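Local coordinates for protein aminopeptidase N (Francisella tularensis subsp. tularensis, PDB 5DLL) that is a zinc-dependent M1-family aminopeptidase that releases N-terminal amino acids, preferably alanine, from peptides and probably takes part in the breakdown of intracellular peptides, at residues A[576-588]-A[629-641]. Numbering follows the deposited sequence.
Sequences ATNIILNNADLND and VDDIVLSRKNVVN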
ATOM      1  N   ALA A 576     -16.136  10.042 -20.901  1.00 63.91           N
ATOM      2  CA  ALA A 576     -15.909   8.780 -21.612  1.00 62.90           C
ATOM      3  C   ALA A 576     -16.739   7.625 -21.036  1.00 60.32           C
ATOM      4  O   ALA A 576     -17.225   6.781 -21.777  1.00 55.14           O
ATOM      5  CB  ALA A 576     -14.427   8.424 -21.590  1.00 63.53           C
ATOM      6  N   THR A 577     -16.896   7.599 -19.716  1.00 56.43           N
ATOM      7  CA  THR A 577     -17.704   6.584 -19.049  1.00 52.01           C
ATOM      8  C   THR A 577     -19.187   6.722 -19.401  1.00 55.54           C
ATOM      9  O   THR A 577     -19.844   5.723 -19.703  1.00 55.11           O
ATOM     10  CB  THR A 577     -17.508   6.645 -17.518  1.00 52.60           C
ATOM     11  OG1 THR A 577     -16.155   6.290 -17.208  1.00 60.15           O
ATOM     12  CG2 THR A 577     -18.454   5.690 -16.788  1.00 53.59           C
ATOM     13  N   ASN A 578     -19.703   7.949 -19.369  1.00 56.34           N
ATOM     14  CA  ASN A 578     -21.105   8.206 -19.712  1.00 60.67           C
ATOM     15  C   ASN A 578     -21.417   7.972 -21.196  1.00 63.62           C
ATOM     16  O   ASN A 578     -22.545   7.631 -21.547  1.00 61.25           O
ATOM     17  CB  ASN A 578     -21.515   9.619 -19.293  1.00 61.23           C
ATOM     18  CG  ASN A 578     -21.538   9.797 -17.782  1.00 75.58           C
ATOM     19  OD1 ASN A 578     -21.522   8.821 -17.021  1.00 60.35           O
ATOM     20  ND2 ASN A 578     -21.577  11.049 -17.337  1.00 86.24           N
ATOM     21  N   ILE A 579     -20.413   8.149 -22.052  1.00 59.28           N
ATOM     22  CA  ILE A 579     -20.523   7.790 -23.468  1.00 64.56           C
ATOM     23  C   ILE A 579     -20.722   6.285 -23.638  1.00 55.81           C
ATOM     24  O   ILE A 579     -21.544   5.845 -24.445  1.00 53.92           O
ATOM     25  CB  ILE A 579     -19.264   8.237 -24.259  1.00 77.61           C
ATOM     26  CG1 ILE A 579     -19.224   9.769 -24.398  1.00 82.16           C
ATOM     27  CG2 ILE A 579     -19.194   7.572 -25.633  1.00 72.19           C
ATOM     28  CD1 ILE A 579     -20.196  10.345 -25.411  1.00 87.27           C
ATOM     29  N   ILE A 580     -19.970   5.505 -22.865  1.00 54.39           N
ATOM     30  CA  ILE A 580     -19.977   4.046 -22.978  1.00 53.14           C
ATOM     31  C   ILE A 580     -21.335   3.472 -22.560  1.00 51.81           C
ATOM     32  O   ILE A 580     -21.900   2.624 -23.261  1.00 44.51           O
ATOM     33  CB  ILE A 580     -18.869   3.406 -22.107  1.00 55.57           C
ATOM     34  CG1 ILE A 580     -17.480   3.949 -22.500  1.00 60.28           C
ATOM     35  CG2 ILE A 580     -18.926   1.879 -22.186  1.00 52.06           C
ATOM     36  CD1 ILE A 580     -16.688   3.105 -23.471  1.00 64.90           C
ATOM     37  N   LEU A 581     -21.853   3.946 -21.427  1.00 53.97           N
ATOM     38  CA  LEU A 581     -23.113   3.437 -20.867  1.00 59.12           C
ATOM     39  C   LEU A 581     -24.319   3.747 -21.754  1.00 56.56           C
ATOM     40  O   LEU A 581     -25.266   2.967 -21.810  1.00 58.50           O
ATOM     41  CB  LEU A 581     -23.347   3.993 -19.456  1.00 60.88           C
ATOM     42  CG  LEU A 581     -22.289   3.669 -18.395  1.00 63.72           C
ATOM     43  CD1 LEU A 581     -22.671   4.313 -17.070  1.00 69.69           C
ATOM     44  CD2 LEU A 581     -22.098   2.167 -18.230  1.00 57.70           C
ATOM     45  N   ASN A 582     -24.271   4.877 -22.456  1.00 58.23           N
ATOM     46  CA  ASN A 582     -25.314   5.227 -23.420  1.00 60.00           C
ATOM     47  C   ASN A 582     -25.148   4.518 -24.768  1.00 57.52           C
ATOM     48  O   ASN A 582     -25.946   4.746 -25.680  1.00 68.49           O
ATOM     49  CB  ASN A 582     -25.347   6.747 -23.647  1.00 65.38           C
ATOM     50  CG  ASN A 582     -25.540   7.535 -22.359  1.00 80.42           C
ATOM     51  OD1 ASN A 582     -24.959   8.607 -22.186  1.00 89.64           O
ATOM     52  ND2 ASN A 582     -26.352   7.008 -21.448  1.00 86.40           N
ATOM     53  N   ASN A 583     -24.132   3.659 -24.897  1.00 85.41           N
ATOM     54  CA  ASN A 583     -23.795   3.015 -26.173  1.00 84.77           C
ATOM     55  C   ASN A 583     -23.659   4.060 -27.286  1.00 81.57           C
ATOM     56  O   ASN A 583     -24.007   3.810 -28.443  1.00 78.02           O
ATOM     57  CB  ASN A 583     -24.840   1.948 -26.543  1.00 87.55           C
ATOM     58  CG  ASN A 583     -24.856   0.775 -25.575  1.00 88.98           C
ATOM     59  OD1 ASN A 583     -25.830   0.559 -24.856  1.00 87.33           O
ATOM     60  ND2 ASN A 583     -23.775   0.007 -25.558  1.00 91.59           N
ATOM     61  N   ALA A 584     -23.136   5.227 -26.918  1.00 77.42           N
ATOM     62  CA  ALA A 584     -23.157   6.398 -27.786  1.00 78.03           C
ATOM     63  C   ALA A 584     -21.949   6.441 -28.711  1.00 82.73           C
ATOM     64  O   ALA A 584     -20.883   5.907 -28.387  1.00 82.83           O
ATOM     65  CB  ALA A 584     -23.212   7.666 -26.944  1.00 75.25           C
ATOM     66  N   ASP A 585     -22.129   7.082 -29.866  1.00 83.74           N
ATOM     67  CA  ASP A 585     -21.025   7.370 -30.776  1.00 81.19           C
ATOM     68  C   ASP A 585     -20.204   8.523 -30.215  1.00 79.89           C
ATOM     69  O   ASP A 585     -20.616   9.195 -29.265  1.00 74.56           O
ATOM     70  CB  ASP A 585     -21.540   7.722 -32.179  1.00 84.63           C
ATOM     71  CG  ASP A 585     -22.063   6.512 -32.940  1.00 85.32           C
ATOM     72  OD1 ASP A 585     -21.557   5.390 -32.716  1.00 83.97           O
ATOM     73  OD2 ASP A 585     -22.974   6.689 -33.778  1.00 80.38           O
ATOM     74  N   LEU A 586     -19.043   8.749 -30.816  1.00 84.36           N
ATOM     75  CA  LEU A 586     -18.077   9.706 -30.292  1.00 87.22           C
ATOM     76  C   LEU A 586     -18.375  11.133 -30.768  1.00 85.26           C
ATOM     77  O   LEU A 586     -18.479  11.394 -31.968  1.00 85.13           O
ATOM     78  CB  LEU A 586     -16.664   9.278 -30.698  1.00 90.70           C
ATOM     79  CG  LEU A 586     -15.507   9.685 -29.787  1.00 95.70           C
ATOM     80  CD1 LEU A 586     -15.725   9.209 -28.356  1.00 90.71           C
ATOM     81  CD2 LEU A 586     -14.207   9.129 -30.351  1.00 99.73           C
ATOM     82  N   ASN A 587     -18.506  12.048 -29.811  1.00 85.27           N
ATOM     83  CA  ASN A 587     -18.836  13.447 -30.085  1.00 81.55           C
ATOM     84  C   ASN A 587     -17.710  14.164 -30.845  1.00 80.66           C
ATOM     85  O   ASN A 587     -16.538  13.807 -30.723  1.00 83.65           O
ATOM     86  CB  ASN A 587     -19.138  14.158 -28.756  1.00 78.89           C
ATOM     87  CG  ASN A 587     -19.866  15.476 -28.933  1.00 81.09           C
ATOM     88  OD1 ASN A 587     -19.799  16.111 -29.985  1.00 84.24           O
ATOM     89  ND2 ASN A 587     -20.565  15.899 -27.888  1.00 83.70           N
ATOM     90  N   ASP A 588     -18.074  15.175 -31.629  1.00 77.41           N
ATOM     91  CA  ASP A 588     -17.102  15.947 -32.412  1.00 70.65           C
ATOM     92  C   ASP A 588     -16.274  16.883 -31.515  1.00 65.68           C
ATOM     93  O   ASP A 588     -15.054  16.980 -31.662  1.00 58.20           O
ATOM     94  CB  ASP A 588     -17.824  16.753 -33.505  1.00 72.87           C
ATOM     95  CG  ASP A 588     -17.061  16.786 -34.824  1.00 73.48           C
ATOM     96  OD1 ASP A 588     -16.083  16.025 -34.981  1.00 70.34           O
ATOM     97  OD2 ASP A 588     -17.458  17.566 -35.717  1.00 72.46           O
ATOM     98  N   VAL A 629     -22.158  -7.220 -18.739  1.00 46.42           N
ATOM     99  CA  VAL A 629     -20.779  -7.448 -19.175  1.00 48.68           C
ATOM    100  C   VAL A 629     -20.589  -7.219 -20.669  1.00 44.75           C
ATOM    101  O   VAL A 629     -19.668  -6.511 -21.068  1.00 44.34           O
ATOM    102  CB  VAL A 629     -20.284  -8.863 -18.796  1.00 59.28           C
ATOM    103  CG1 VAL A 629     -18.930  -9.166 -19.436  1.00 58.84           C
ATOM    104  CG2 VAL A 629     -20.198  -8.998 -17.282  1.00 63.54           C
ATOM    105  N   ASP A 630     -21.453  -7.806 -21.489  1.00 50.83           N
ATOM    106  CA  ASP A 630     -21.312  -7.697 -22.943  1.00 53.71           C
ATOM    107  C   ASP A 630     -21.633  -6.294 -23.469  1.00 49.88           C
ATOM    108  O   ASP A 630     -21.031  -5.856 -24.447  1.00 51.12           O
ATOM    109  CB  ASP A 630     -22.160  -8.752 -23.659  1.00 62.23           C
ATOM    110  CG  ASP A 630     -21.669 -10.171 -23.403  1.00 67.70           C
ATOM    111  OD1 ASP A 630     -20.456 -10.432 -23.589  1.00 56.36           O
ATOM    112  OD2 ASP A 630     -22.503 -11.025 -23.021  1.00 66.62           O
ATOM    113  N   ASP A 631     -22.575  -5.600 -22.828  1.00 49.81           N
ATOM    114  CA  ASP A 631     -22.845  -4.188 -23.137  1.00 49.19           C
ATOM    115  C   ASP A 631     -21.575  -3.352 -22.974  1.00 50.61           C
ATOM    116  O   ASP A 631     -21.216  -2.565 -23.855  1.00 48.48           O
ATOM    117  CB  ASP A 631     -23.941  -3.614 -22.227  1.00 57.27           C
ATOM    118  CG  ASP A 631     -25.343  -3.921 -22.721  1.00 61.37           C
ATOM    119  OD1 ASP A 631     -25.778  -5.089 -22.627  1.00 69.54           O
ATOM    120  OD2 ASP A 631     -26.019  -2.981 -23.189  1.00 75.05           O
ATOM    121  N   ILE A 632     -20.896  -3.542 -21.844  1.00 47.94           N
ATOM    122  CA  ILE A 632     -19.667  -2.809 -21.548  1.00 44.97           C
ATOM    123  C   ILE A 632     -18.585  -3.056 -22.606  1.00 44.33           C
ATOM    124  O   ILE A 632     -18.138  -2.111 -23.255  1.00 46.61           O
ATOM    125  CB  ILE A 632     -19.140  -3.135 -20.132  1.00 43.69           C
ATOM    126  CG1 ILE A 632     -20.053  -2.500 -19.079  1.00 44.60           C
ATOM    127  CG2 ILE A 632     -17.712  -2.632 -19.944  1.00 45.67           C
ATOM    128  CD1 ILE A 632     -19.776  -2.958 -17.660  1.00 49.73           C
ATOM    129  N   VAL A 633     -18.179  -4.312 -22.795  1.00 43.26           N
ATOM    130  CA  VAL A 633     -17.049  -4.612 -23.692  1.00 50.34           C
ATOM    131  C   VAL A 633     -17.271  -4.102 -25.120  1.00 48.43           C
ATOM    132  O   VAL A 633     -16.369  -3.512 -25.704  1.00 56.40           O
ATOM    133  CB  VAL A 633     -16.654  -6.119 -23.728  1.00 47.03           C
ATOM    134  CG1 VAL A 633     -16.280  -6.624 -22.339  1.00 44.71           C
ATOM    135  CG2 VAL A 633     -17.751  -6.977 -24.343  1.00 58.99           C
ATOM    136  N   LEU A 634     -18.465  -4.308 -25.669  1.00 54.81           N
ATOM    137  CA  LEU A 634     -18.740  -3.936 -27.060  1.00 61.23           C
ATOM    138  C   LEU A 634     -18.739  -2.415 -27.249  1.00 61.78           C
ATOM    139  O   LEU A 634     -18.256  -1.904 -28.263  1.00 52.29           O
ATOM    140  CB  LEU A 634     -20.079  -4.529 -27.523  1.00 67.89           C
ATOM    141  CG  LEU A 634     -20.167  -6.063 -27.543  1.00 79.42           C
ATOM    142  CD1 LEU A 634     -21.607  -6.525 -27.740  1.00 68.86           C
ATOM    143  CD2 LEU A 634     -19.253  -6.656 -28.607  1.00 73.72           C
ATOM    144  N   SER A 635     -19.279  -1.703 -26.263  1.00 53.96           N
ATOM    145  CA  SER A 635     -19.345  -0.249 -26.305  1.00 48.05           C
ATOM    146  C   SER A 635     -17.963   0.391 -26.153  1.00 52.24           C
ATOM    147  O   SER A 635     -17.676   1.397 -26.795  1.00 56.87           O
ATOM    148  CB  SER A 635     -20.278   0.254 -25.205  1.00 48.16           C
ATOM    149  OG  SER A 635     -20.391   1.663 -25.232  1.00 47.80           O
ATOM    150  N   ARG A 636     -17.118  -0.188 -25.299  1.00 52.56           N
ATOM    151  CA  ARG A 636     -15.748   0.297 -25.101  1.00 48.53           C
ATOM    152  C   ARG A 636     -14.862  -0.015 -26.297  1.00 46.69           C
ATOM    153  O   ARG A 636     -14.017   0.792 -26.676  1.00 48.68           O
ATOM    154  CB  ARG A 636     -15.124  -0.299 -23.831  1.00 46.88           C
ATOM    155  CG  ARG A 636     -13.779   0.311 -23.461  1.00 47.98           C
ATOM    156  CD  ARG A 636     -13.185  -0.319 -22.214  1.00 51.16           C
ATOM    157  NE  ARG A 636     -11.911   0.294 -21.830  1.00 50.56           N
ATOM    158  CZ  ARG A 636     -10.726   0.021 -22.382  1.00 51.45           C
ATOM    159  NH1 ARG A 636     -10.615  -0.855 -23.379  1.00 43.73           N
ATOM    160  NH2 ARG A 636      -9.636   0.639 -21.935  1.00 50.53           N
ATOM    161  N   LYS A 637     -15.046  -1.191 -26.882  1.00 48.66           N
ATOM    162  CA  LYS A 637     -14.311  -1.561 -28.083  1.00 51.99           C
ATOM    163  C   LYS A 637     -14.648  -0.576 -29.202  1.00 52.23           C
ATOM    164  O   LYS A 637     -13.777  -0.199 -29.984  1.00 52.63           O
ATOM    165  CB  LYS A 637     -14.656  -2.994 -28.493  1.00 56.55           C
ATOM    166  CG  LYS A 637     -13.742  -3.599 -29.545  1.00 69.01           C
ATOM    167  CD  LYS A 637     -14.041  -5.083 -29.720  1.00 87.57           C
ATOM    168  CE  LYS A 637     -13.328  -5.667 -30.931  1.00103.55           C
ATOM    169  NZ  LYS A 637     -11.848  -5.509 -30.849  1.00104.14           N
ATOM    170  N   ASN A 638     -15.910  -0.146 -29.246  1.00 50.84           N
ATOM    171  CA  ASN A 638     -16.394   0.781 -30.266  1.00 51.40           C
ATOM    172  C   ASN A 638     -15.738   2.151 -30.188  1.00 50.96           C
ATOM    173  O   ASN A 638     -15.232   2.644 -31.194  1.00 50.41           O
ATOM    174  CB  ASN A 638     -17.913   0.937 -30.177  1.00 55.60           C
ATOM    175  CG  ASN A 638     -18.484   1.738 -31.329  1.00 61.56           C
ATOM    176  OD1 ASN A 638     -18.089   1.561 -32.482  1.00 69.84           O
ATOM    177  ND2 ASN A 638     -19.421   2.626 -31.025  1.00 69.60           N
ATOM    178  N   VAL A 639     -15.742   2.765 -29.008  1.00 48.45           N
ATOM    179  CA  VAL A 639     -15.145   4.098 -28.857  1.00 50.11           C
ATOM    180  C   VAL A 639     -13.622   4.071 -28.987  1.00 53.21           C
ATOM    181  O   VAL A 639     -13.034   4.986 -29.570  1.00 59.87           O
ATOM    182  CB  VAL A 639     -15.543   4.804 -27.540  1.00 49.06           C
ATOM    183  CG1 VAL A 639     -17.058   4.843 -27.394  1.00 56.12           C
ATOM    184  CG2 VAL A 639     -14.894   4.151 -26.330  1.00 54.44           C
ATOM    185  N   VAL A 640     -12.990   3.026 -28.455  1.00 48.29           N
ATOM    186  CA  VAL A 640     -11.536   2.885 -28.544  1.00 49.17           C
ATOM    187  C   VAL A 640     -11.116   2.710 -30.004  1.00 47.78           C
ATOM    188  O   VAL A 640     -10.097   3.258 -30.425  1.00 54.76           O
ATOM    189  CB  VAL A 640     -11.008   1.733 -27.645  1.00 48.46           C
ATOM    190  CG1 VAL A 640      -9.617   1.270 -28.065  1.00 46.66           C
ATOM    191  CG2 VAL A 640     -10.998   2.175 -26.185  1.00 42.77           C
ATOM    192  N   ASN A 641     -11.910   1.964 -30.771  1.00 46.45           N
ATOM    193  CA  ASN A 641     -11.667   1.806 -32.207  1.00 50.65           C
ATOM    194  C   ASN A 641     -11.832   3.116 -32.988  1.00 50.90           C
ATOM    195  O   ASN A 641     -11.084   3.374 -33.932  1.00 52.30           O
ATOM    196  CB  ASN A 641     -12.584   0.732 -32.802  1.00 55.70           C
ATOM    197  CG  ASN A 641     -12.618   0.774 -34.320  1.00 62.63           C
ATOM    198  OD1 ASN A 641     -13.573   1.279 -34.916  1.00 65.03           O
ATOM    199  ND2 ASN A 641     -11.561   0.274 -34.950  1.00 62.24           N
TER
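I580, in the last turn of helix 565-581, meets S635 of helix 629-646 where the axes of 576-581 and 629-641 come within 9.2 Å, their N-to-C directions 121° apart. The CA atoms of I580 and S635 lie 5.5 Å from each other. Just beyond, N583 takes a positive phi and closes the first helix with a Schellman motif: its N bonds to I580 O, and A584 N to I579 O. The chain then runs on, extended, past V639 to N587, the N-cap of helix 588-598.

Packing centres on I580, a knob in the hole formed by I632, S635, R636 and V639. Its CD1 reaches the second helix at R636 CA (3.4 Å) and V639 CG2 (3.5 Å), while CG2 lies against the serine. The S635 hydroxyl, swung anti to its backbone N (chi1 -179°), donates to I580 O over 2.7 Å (OG to O), in the carbonyl plane on a lone pair. I580 O thus accepts two bonds, one ending its own helix and one joining it to helix 629-646. Past the Schellman turn, the N583 amide nitrogen ND2 rests 3.5 Å from S635 CB. V639 uses its other methyl, CG1, against I579 CG2 at 3.9 Å, and L586 extends this apolar patch more loosely.

Within the C-terminal helical domain, assigned by sequence to ARM-type repeats, this is packing between helices not adjacent in sequence, far from the zinc site. Helix 617-621 adds I620 against I580 and A621 against I632. R636 turns its extended chain away and hydrogen-bonds I614 O through NH2 and P615 O through NE, tying helix 629-646 to the loop before helix 617-621, while L586 also touches L643 farther along helix 629-646.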